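Long-range contacts in disulfide bond protein A (Staphylococcus aureus, PDB 3BCI), which probably acts as a thiol-disulfide oxidoreductase of the DsbA type, serving oxidative protein folding through a redox-active pair of cysteines: residues A[103-108]-A[120-125]; A[21-27]-A[87-93]. All coordinates share one frame; numbering follows the deposited sequence.

Interaction 1: residues A[103-108]-A[120-125]; sequences LDKHIK and IIKDYK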
ATOM      1  N   LEU A 103       8.265   0.601  12.137  1.00 23.66           N
ATOM      2  CA  LEU A 103       7.116   1.327  11.605  1.00 30.48           C
ATOM      3  C   LEU A 103       7.005   2.725  12.224  1.00 28.43           C
ATOM      4  O   LEU A 103       6.767   3.702  11.515  1.00 25.90           O
ATOM      5  CB  LEU A 103       5.835   0.516  11.830  1.00 24.32           C
ATOM      6  CG  LEU A 103       5.795  -0.749  10.957  1.00 26.86           C
ATOM      7  CD1 LEU A 103       4.689  -1.675  11.424  1.00 26.16           C
ATOM      8  CD2 LEU A 103       5.593  -0.357   9.497  1.00 22.94           C
ATOM      9  N   ASP A 104       7.190   2.835  13.537  1.00 24.22           N
ATOM     10  CA  ASP A 104       7.116   4.150  14.170  1.00 28.30           C
ATOM     11  C   ASP A 104       8.204   5.035  13.563  1.00 29.62           C
ATOM     12  O   ASP A 104       7.981   6.214  13.281  1.00 25.91           O
ATOM     13  CB  ASP A 104       7.308   4.045  15.690  1.00 29.51           C
ATOM     14  CG  ASP A 104       6.108   3.424  16.389  1.00 32.85           C
ATOM     15  OD1 ASP A 104       5.089   3.165  15.718  1.00 31.32           O
ATOM     16  OD2 ASP A 104       6.182   3.199  17.614  1.00 31.71           O
ATOM     17  N   LYS A 105       9.378   4.453  13.349  1.00 28.24           N
ATOM     18  CA  LYS A 105      10.491   5.187  12.761  1.00 36.25           C
ATOM     19  C   LYS A 105      10.099   5.710  11.380  1.00 28.08           C
ATOM     20  O   LYS A 105      10.391   6.850  11.023  1.00 30.10           O
ATOM     21  CB  LYS A 105      11.714   4.274  12.645  1.00 40.77           C
ATOM     22  CG  LYS A 105      12.917   4.910  11.962  1.00 48.46           C
ATOM     23  CD  LYS A 105      14.151   4.016  12.064  0.50 59.17           C
ATOM     24  CE  LYS A 105      13.997   2.724  11.274  0.50 66.20           C
ATOM     25  NZ  LYS A 105      14.036   2.966   9.810  0.50 68.01           N
ATOM     26  N   HIS A 106       9.430   4.875  10.598  1.00 28.20           N
ATOM     27  CA  HIS A 106       9.016   5.294   9.265  1.00 24.40           C
ATOM     28  C   HIS A 106       7.927   6.362   9.309  1.00 25.11           C
ATOM     29  O   HIS A 106       7.915   7.286   8.493  1.00 27.31           O
ATOM     30  CB  HIS A 106       8.567   4.077   8.460  1.00 27.62           C
ATOM     31  CG  HIS A 106       9.705   3.327   7.843  1.00 32.08           C
ATOM     32  ND1 HIS A 106       9.827   3.149   6.482  1.00 31.83           N
ATOM     33  CD2 HIS A 106      10.805   2.763   8.398  1.00 34.57           C
ATOM     34  CE1 HIS A 106      10.954   2.507   6.224  1.00 36.48           C
ATOM     35  NE2 HIS A 106      11.565   2.261   7.368  1.00 36.97           N
ATOM     36  N   ILE A 107       7.019   6.253  10.271  1.00 26.47           N
ATOM     37  CA  ILE A 107       5.961   7.246  10.397  1.00 26.69           C
ATOM     38  C   ILE A 107       6.584   8.602  10.741  1.00 31.56           C
ATOM     39  O   ILE A 107       6.197   9.635  10.192  1.00 23.80           O
ATOM     40  CB  ILE A 107       4.943   6.838  11.490  1.00 28.35           C
ATOM     41  CG1 ILE A 107       4.207   5.565  11.050  1.00 26.70           C
ATOM     42  CG2 ILE A 107       3.945   7.974  11.736  1.00 28.02           C
ATOM     43  CD1 ILE A 107       3.366   4.914  12.137  1.00 24.09           C
ATOM     44  N   LYS A 108       7.564   8.600  11.637  1.00 27.92           N
ATOM     45  CA  LYS A 108       8.218   9.845  12.025  1.00 31.31           C
ATOM     46  C   LYS A 108       9.035  10.432  10.872  1.00 32.42           C
ATOM     47  O   LYS A 108       9.244  11.643  10.807  1.00 32.81           O
ATOM     48  CB  LYS A 108       9.111   9.615  13.252  1.00 31.62           C
ATOM     49  CG  LYS A 108       8.325   9.239  14.506  1.00 31.72           C
ATOM     50  CD  LYS A 108       9.231   9.046  15.711  1.00 34.60           C
ATOM     51  CE  LYS A 108       8.420   8.714  16.953  1.00 36.20           C
ATOM     52  NZ  LYS A 108       9.301   8.475  18.130  1.00 35.43           N
ATOM     53  N   ILE A 120      -1.556   8.678  14.404  1.00 26.30           N
ATOM     54  CA  ILE A 120      -1.340   7.539  13.516  1.00 26.53           C
ATOM     55  C   ILE A 120      -0.731   6.359  14.269  1.00 23.83           C
ATOM     56  O   ILE A 120      -1.190   5.220  14.137  1.00 21.06           O
ATOM     57  CB  ILE A 120      -0.399   7.933  12.357  1.00 23.44           C
ATOM     58  CG1 ILE A 120      -1.123   8.908  11.421  1.00 23.81           C
ATOM     59  CG2 ILE A 120       0.091   6.685  11.617  1.00 22.72           C
ATOM     60  CD1 ILE A 120      -0.217   9.556  10.380  1.00 27.60           C
ATOM     61  N   ILE A 121       0.301   6.647  15.056  1.00 22.78           N
ATOM     62  CA  ILE A 121       1.012   5.638  15.834  1.00 24.27           C
ATOM     63  C   ILE A 121       0.088   4.931  16.822  1.00 23.27           C
ATOM     64  O   ILE A 121       0.140   3.712  16.967  1.00 25.72           O
ATOM     65  CB  ILE A 121       2.209   6.289  16.579  1.00 26.00           C
ATOM     66  CG1 ILE A 121       3.245   6.763  15.555  1.00 25.69           C
ATOM     67  CG2 ILE A 121       2.851   5.311  17.534  1.00 20.49           C
ATOM     68  CD1 ILE A 121       4.470   7.437  16.168  1.00 28.49           C
ATOM     69  N   LYS A 122      -0.773   5.689  17.489  1.00 20.88           N
ATOM     70  CA  LYS A 122      -1.693   5.088  18.446  1.00 25.54           C
ATOM     71  C   LYS A 122      -2.813   4.307  17.747  1.00 27.35           C
ATOM     72  O   LYS A 122      -3.231   3.249  18.214  1.00 24.40           O
ATOM     73  CB  LYS A 122      -2.285   6.178  19.346  1.00 27.49           C
ATOM     74  CG  LYS A 122      -3.192   5.666  20.467  1.00 31.58           C
ATOM     75  CD  LYS A 122      -4.643   5.588  20.033  1.00 28.35           C
ATOM     76  CE  LYS A 122      -5.546   5.259  21.210  1.00 40.44           C
ATOM     77  NZ  LYS A 122      -6.982   5.248  20.823  1.00 33.84           N
ATOM     78  N   ASP A 123      -3.287   4.816  16.614  1.00 28.03           N
ATOM     79  CA  ASP A 123      -4.372   4.153  15.901  1.00 27.88           C
ATOM     80  C   ASP A 123      -4.037   2.750  15.391  1.00 26.31           C
ATOM     81  O   ASP A 123      -4.812   1.820  15.598  1.00 24.21           O
ATOM     82  CB  ASP A 123      -4.854   5.035  14.740  1.00 26.56           C
ATOM     83  CG  ASP A 123      -6.207   4.591  14.184  1.00 31.00           C
ATOM     84  OD1 ASP A 123      -6.268   3.581  13.451  1.00 26.49           O
ATOM     85  OD2 ASP A 123      -7.217   5.256  14.493  1.00 32.74           O
ATOM     86  N   TYR A 124      -2.885   2.581  14.745  1.00 21.53           N
ATOM     87  CA  TYR A 124      -2.533   1.266  14.214  1.00 24.51           C
ATOM     88  C   TYR A 124      -2.180   0.238  15.283  1.00 28.74           C
ATOM     89  O   TYR A 124      -2.122  -0.956  14.999  1.00 26.90           O
ATOM     90  CB  TYR A 124      -1.402   1.386  13.174  1.00 22.17           C
ATOM     91  CG  TYR A 124       0.022   1.211  13.671  1.00 22.25           C
ATOM     92  CD1 TYR A 124       0.596  -0.056  13.773  1.00 25.01           C
ATOM     93  CD2 TYR A 124       0.814   2.318  13.985  1.00 23.00           C
ATOM     94  CE1 TYR A 124       1.930  -0.217  14.172  1.00 25.52           C
ATOM     95  CE2 TYR A 124       2.146   2.170  14.386  1.00 21.36           C
ATOM     96  CZ  TYR A 124       2.698   0.902  14.476  1.00 26.82           C
ATOM     97  OH  TYR A 124       4.015   0.754  14.863  1.00 27.17           O
ATOM     98  N   LYS A 125      -1.970   0.696  16.514  1.00 26.86           N
ATOM     99  CA  LYS A 125      -1.636  -0.208  17.611  1.00 25.33           C
ATOM    100  C   LYS A 125      -2.844  -0.511  18.494  1.00 28.02           C
ATOM    101  O   LYS A 125      -2.757  -1.316  19.418  1.00 31.24           O
ATOM    102  CB  LYS A 125      -0.533   0.395  18.483  1.00 25.22           C
ATOM    103  CG  LYS A 125       0.761   0.710  17.745  1.00 25.81           C
ATOM    104  CD  LYS A 125       1.800   1.285  18.694  1.00 25.36           C
ATOM    105  CE  LYS A 125       3.089   1.606  17.966  1.00 22.32           C
ATOM    106  NZ  LYS A 125       4.107   2.186  18.876  1.00 25.30           N
TER
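The Tyr-124 ring meets Asp-104 at its edge, where OD1 lies near the ring plane; Ile-120 O also sits in plane at the edge, while one face carries CG of the chain neighbour Lys-125, 3.7 Å above the plane and over the centre. The carboxylate is turned 76° from the ring. Tyr-124 OH donates to Asp-104 OD1 at 2.8 Å, reaching it 46° out of the carboxylate plane. The second oxygen is engaged separately: Asp-104 OD2 uses its syn lone pair toward Lys-125 NZ at 2.6 Å, a salt bridge. Extended beyond CG, the Lys-125 chain brings its ammonium to the acid from the opposite direction, so each carboxylate oxygen has its own donor.

The rest of the contact is apolar. Ile-107 CD1 touches Ile-120 CG2 (3.8 Å), Tyr-124 CE2 (3.8 Å) and Ile-121 CG1 (3.9 Å). Leu-103 CB packs 4.1 Å from Tyr-124 CZ, and Ala-67 of helix 61-74 touches the tyrosine as well.

With segment axes 10.7 Å apart and 146° between their directions, helices 100-108 and 114-125 form a roughly antiparallel helical hairpin, part of the helical insertion that DsbA proteins add to the thioredoxin fold.

Interaction 2: residues A[21-27]-A[87-93]; sequences YKCPYCK and FAAQQDE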
ATOM      1  N   TYR A  21       3.791  -5.698   1.795  1.00 23.69           N
ATOM      2  CA  TYR A  21       5.038  -4.962   1.951  1.00 24.87           C
ATOM      3  C   TYR A  21       6.255  -5.878   2.072  1.00 25.27           C
ATOM      4  O   TYR A  21       7.382  -5.446   1.849  1.00 22.65           O
ATOM      5  CB  TYR A  21       4.966  -4.038   3.176  1.00 22.51           C
ATOM      6  CG  TYR A  21       4.122  -2.807   2.959  1.00 25.74           C
ATOM      7  CD1 TYR A  21       4.496  -1.848   2.021  1.00 25.82           C
ATOM      8  CD2 TYR A  21       2.940  -2.608   3.673  1.00 23.76           C
ATOM      9  CE1 TYR A  21       3.714  -0.724   1.792  1.00 31.07           C
ATOM     10  CE2 TYR A  21       2.148  -1.481   3.449  1.00 22.37           C
ATOM     11  CZ  TYR A  21       2.544  -0.547   2.506  1.00 28.85           C
ATOM     12  OH  TYR A  21       1.772   0.565   2.265  1.00 26.06           O
ATOM     13  N   LYS A  22       6.026  -7.142   2.415  1.00 26.17           N
ATOM     14  CA  LYS A  22       7.118  -8.104   2.567  1.00 29.98           C
ATOM     15  C   LYS A  22       7.397  -8.871   1.282  1.00 34.41           C
ATOM     16  O   LYS A  22       8.335  -9.668   1.216  1.00 35.71           O
ATOM     17  CB  LYS A  22       6.776  -9.114   3.665  1.00 28.77           C
ATOM     18  CG  LYS A  22       6.603  -8.499   5.044  1.00 30.32           C
ATOM     19  CD  LYS A  22       6.479  -9.561   6.135  1.00 31.31           C
ATOM     20  CE  LYS A  22       7.805 -10.267   6.391  1.00 32.37           C
ATOM     21  NZ  LYS A  22       7.647 -11.363   7.393  1.00 33.64           N
ATOM     22  N   CYS A  23       6.585  -8.610   0.269  0.80 31.36           N
ATOM     23  CA  CYS A  23       6.747  -9.277  -1.010  0.80 31.86           C
ATOM     24  C   CYS A  23       7.777  -8.616  -1.916  0.80 31.00           C
ATOM     25  O   CYS A  23       7.657  -7.443  -2.281  0.80 31.72           O
ATOM     26  CB  CYS A  23       5.399  -9.367  -1.714  0.80 27.59           C
ATOM     27  SG  CYS A  23       5.470 -10.040  -3.359  0.80 41.78           S
ATOM     28  N   PRO A  24       8.809  -9.379  -2.296  1.00 30.33           N
ATOM     29  CA  PRO A  24       9.886  -8.888  -3.163  1.00 28.91           C
ATOM     30  C   PRO A  24       9.437  -8.336  -4.499  1.00 23.96           C
ATOM     31  O   PRO A  24       9.914  -7.286  -4.926  1.00 28.26           O
ATOM     32  CB  PRO A  24      10.798 -10.108  -3.316  1.00 37.41           C
ATOM     33  CG  PRO A  24      10.568 -10.868  -2.037  1.00 36.81           C
ATOM     34  CD  PRO A  24       9.075 -10.770  -1.882  1.00 32.23           C
ATOM     35  N   TYR A  25       8.525  -9.040  -5.162  1.00 24.79           N
ATOM     36  CA  TYR A  25       8.040  -8.590  -6.460  1.00 29.21           C
ATOM     37  C   TYR A  25       7.173  -7.348  -6.341  1.00 30.97           C
ATOM     38  O   TYR A  25       7.118  -6.529  -7.250  1.00 28.09           O
ATOM     39  CB  TYR A  25       7.264  -9.712  -7.164  1.00 31.72           C
ATOM     40  CG  TYR A  25       8.151 -10.810  -7.723  1.00 36.13           C
ATOM     41  CD1 TYR A  25       9.538 -10.760  -7.568  1.00 35.54           C
ATOM     42  CD2 TYR A  25       7.604 -11.900  -8.399  1.00 40.43           C
ATOM     43  CE1 TYR A  25      10.358 -11.767  -8.073  1.00 38.79           C
ATOM     44  CE2 TYR A  25       8.415 -12.913  -8.907  1.00 45.41           C
ATOM     45  CZ  TYR A  25       9.789 -12.839  -8.742  1.00 46.74           C
ATOM     46  OH  TYR A  25      10.593 -13.836  -9.249  1.00 54.40           O
ATOM     47  N   CYS A  26       6.489  -7.212  -5.203  0.80 25.23           N
ATOM     48  CA  CYS A  26       5.645  -6.043  -4.955  0.80 29.41           C
ATOM     49  C   CYS A  26       6.550  -4.814  -4.816  0.80 27.30           C
ATOM     50  O   CYS A  26       6.187  -3.701  -5.198  0.80 23.28           O
ATOM     51  CB  CYS A  26       4.820  -6.240  -3.679  0.80 20.27           C
ATOM     52  SG  CYS A  26       3.554  -7.504  -3.813  0.80 31.24           S
ATOM     53  N   LYS A  27       7.742  -5.033  -4.274  1.00 23.19           N
ATOM     54  CA  LYS A  27       8.715  -3.956  -4.094  1.00 27.23           C
ATOM     55  C   LYS A  27       9.154  -3.501  -5.489  1.00 27.33           C
ATOM     56  O   LYS A  27       9.336  -2.309  -5.743  1.00 25.64           O
ATOM     57  CB  LYS A  27       9.916  -4.487  -3.297  1.00 24.22           C
ATOM     58  CG  LYS A  27      11.111  -3.552  -3.185  1.00 30.23           C
ATOM     59  CD  LYS A  27      12.189  -4.192  -2.302  1.00 28.47           C
ATOM     60  CE  LYS A  27      13.417  -3.314  -2.159  1.00 30.46           C
ATOM     61  NZ  LYS A  27      14.189  -3.208  -3.429  1.00 41.27           N
ATOM     62  N   PHE A  87       8.667   0.027   1.295  1.00 28.02           N
ATOM     63  CA  PHE A  87       9.126  -1.021   0.391  1.00 30.84           C
ATOM     64  C   PHE A  87      10.652  -0.982   0.291  1.00 30.35           C
ATOM     65  O   PHE A  87      11.304  -2.024   0.208  1.00 32.64           O
ATOM     66  CB  PHE A  87       8.521  -0.844  -1.008  1.00 24.03           C
ATOM     67  CG  PHE A  87       7.216  -1.553  -1.202  1.00 22.03           C
ATOM     68  CD1 PHE A  87       6.073  -0.847  -1.554  1.00 20.57           C
ATOM     69  CD2 PHE A  87       7.131  -2.934  -1.057  1.00 28.18           C
ATOM     70  CE1 PHE A  87       4.863  -1.502  -1.757  1.00 18.89           C
ATOM     71  CE2 PHE A  87       5.922  -3.602  -1.258  1.00 25.53           C
ATOM     72  CZ  PHE A  87       4.784  -2.885  -1.611  1.00 30.36           C
ATOM     73  N   ALA A  88      11.216   0.223   0.317  1.00 31.39           N
ATOM     74  CA  ALA A  88      12.667   0.403   0.223  1.00 35.67           C
ATOM     75  C   ALA A  88      13.436  -0.216   1.391  1.00 38.71           C
ATOM     76  O   ALA A  88      14.617  -0.531   1.265  1.00 44.50           O
ATOM     77  CB  ALA A  88      13.003   1.892   0.115  1.00 31.77           C
ATOM     78  N   ALA A  89      12.768  -0.396   2.525  1.00 36.23           N
ATOM     79  CA  ALA A  89      13.418  -0.971   3.701  1.00 37.62           C
ATOM     80  C   ALA A  89      13.190  -2.472   3.821  1.00 32.36           C
ATOM     81  O   ALA A  89      13.602  -3.092   4.797  1.00 36.16           O
ATOM     82  CB  ALA A  89      12.912  -0.273   4.960  1.00 42.42           C
ATOM     83  N   GLN A  90      12.535  -3.054   2.824  1.00 29.59           N
ATOM     84  CA  GLN A  90      12.230  -4.481   2.827  1.00 36.90           C
ATOM     85  C   GLN A  90      13.424  -5.386   3.138  1.00 37.86           C
ATOM     86  O   GLN A  90      14.505  -5.221   2.576  1.00 36.83           O
ATOM     87  CB  GLN A  90      11.635  -4.884   1.476  1.00 32.16           C
ATOM     88  CG  GLN A  90      11.053  -6.284   1.448  1.00 31.20           C
ATOM     89  CD  GLN A  90      10.425  -6.623   0.110  1.00 34.68           C
ATOM     90  OE1 GLN A  90      11.077  -7.177  -0.775  1.00 31.75           O
ATOM     91  NE2 GLN A  90       9.151  -6.273  -0.050  1.00 26.56           N
ATOM     92  N   GLN A  91      13.216  -6.344   4.036  1.00 35.85           N
ATOM     93  CA  GLN A  91      14.259  -7.297   4.411  1.00 43.44           C
ATOM     94  C   GLN A  91      13.826  -8.674   3.923  1.00 43.27           C
ATOM     95  O   GLN A  91      12.871  -8.795   3.154  1.00 38.81           O
ATOM     96  CB  GLN A  91      14.436  -7.339   5.933  1.00 35.27           C
ATOM     97  CG  GLN A  91      15.039  -6.090   6.555  1.00 46.45           C
ATOM     98  CD  GLN A  91      16.498  -5.909   6.193  1.00 63.84           C
ATOM     99  OE1 GLN A  91      17.265  -6.873   6.161  1.00 73.31           O
ATOM    100  NE2 GLN A  91      16.896  -4.669   5.933  1.00 66.25           N
ATOM    101  N   ASP A  92      14.527  -9.710   4.374  1.00 44.10           N
ATOM    102  CA  ASP A  92      14.189 -11.074   3.990  1.00 45.41           C
ATOM    103  C   ASP A  92      12.758 -11.302   4.443  1.00 39.86           C
ATOM    104  O   ASP A  92      12.395 -10.935   5.558  1.00 44.84           O
ATOM    105  CB  ASP A  92      15.104 -12.075   4.691  1.00 51.33           C
ATOM    106  CG  ASP A  92      14.937 -13.481   4.157  1.00 60.08           C
ATOM    107  OD1 ASP A  92      15.408 -13.743   3.031  1.00 76.58           O
ATOM    108  OD2 ASP A  92      14.328 -14.321   4.853  1.00 65.63           O
ATOM    109  N   GLU A  93      11.948 -11.914   3.590  0.50 41.87           N
ATOM    110  CA  GLU A  93      10.552 -12.157   3.925  0.50 41.20           C
ATOM    111  C   GLU A  93      10.364 -13.171   5.050  0.50 40.88           C
ATOM    112  O   GLU A  93       9.267 -13.307   5.587  1.00 37.28           O
ATOM    113  CB  GLU A  93       9.792 -12.616   2.686  0.50 40.46           C
ATOM    114  CG  GLU A  93      10.130 -14.016   2.233  0.50 39.94           C
ATOM    115  CD  GLU A  93       9.585 -14.300   0.862  0.50 33.15           C
ATOM    116  OE1 GLU A  93      10.256 -13.943  -0.124  0.50 47.72           O
ATOM    117  OE2 GLU A  93       8.479 -14.862   0.773  0.50 27.49           O
TER
HETATM  118  O   HOH W   1      10.042  -9.141   3.185  1.00 29.90           O
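Gln-90 reaches across to the backbone just before the CxxC helix and spends its amide nitrogen on two carbonyls. NE2 donates to Tyr-21 O at 2.7 Å and to Cys-23 O at 2.9 Å, both with N-H...O angles near 160°; both acceptors lie near the amide plane. The two bonds account for both hydrogens and fix the rotation of the amide. On the carbonyl side they are less regular: NE2 stands above the plane of the Tyr-21 carbonyl and comes over that of Cys-23 almost perpendicular to it, 84° out. The side chain gets there with CG anti to the backbone N (chi1 -170°) and an extended chain beyond. Cys-23 O is gripped twice, since Lys-27 N also donates to it, at 3.1 Å, in the first helical turn. Gln-90 OE1 lies against Pro-24 CA, 3.2 Å away.

Lys-22 NZ donates to Glu-93 O at 3.1 Å and is further held by a salt bridge to Asp-60 and by the carbonyls of Leu-57 and Lys-95. One water gives hydrogen bonds to both Lys-22 O and Gln-91 O. The Phe-87 ring fills the apolar side, taking the edge of Tyr-21 on one face, centroids 5.0 Å apart, and having Cys-26 O over the other; Tyr-21 OH is hydrogen-bonded to Ser-68 OG and Gln-83 NE2.

This bonding is consistent with a second-shell role for 87-93, holding the backbone that leads into the Cys-23/Cys-26 helix.

Interaction 2 lies at the redox site, whereas interaction 1 belongs to the helical part of the molecule; their centres are 19 Å apart, and Asp-104 CA is 20.3 Å from Cys-23 CA. They nevertheless touch through His-106 CE1 and Ala-89 CB, at 3.6 Å: His-106, which takes no part in the hairpin contact, packs on the turn after helix 79-88. That helix gives a second link, because Phe-82 touches both His-106 and Ile-107, while Phe-87 at its end belongs to interaction 2. A third runs through helix 61-74, where Ala-67 meets Tyr-124 and Ser-68 OG is hydrogen-bonded to Tyr-21 OH. Directly, the two contacts meet by the His-106 to Ala-89 packing; the other links pass through shared helices.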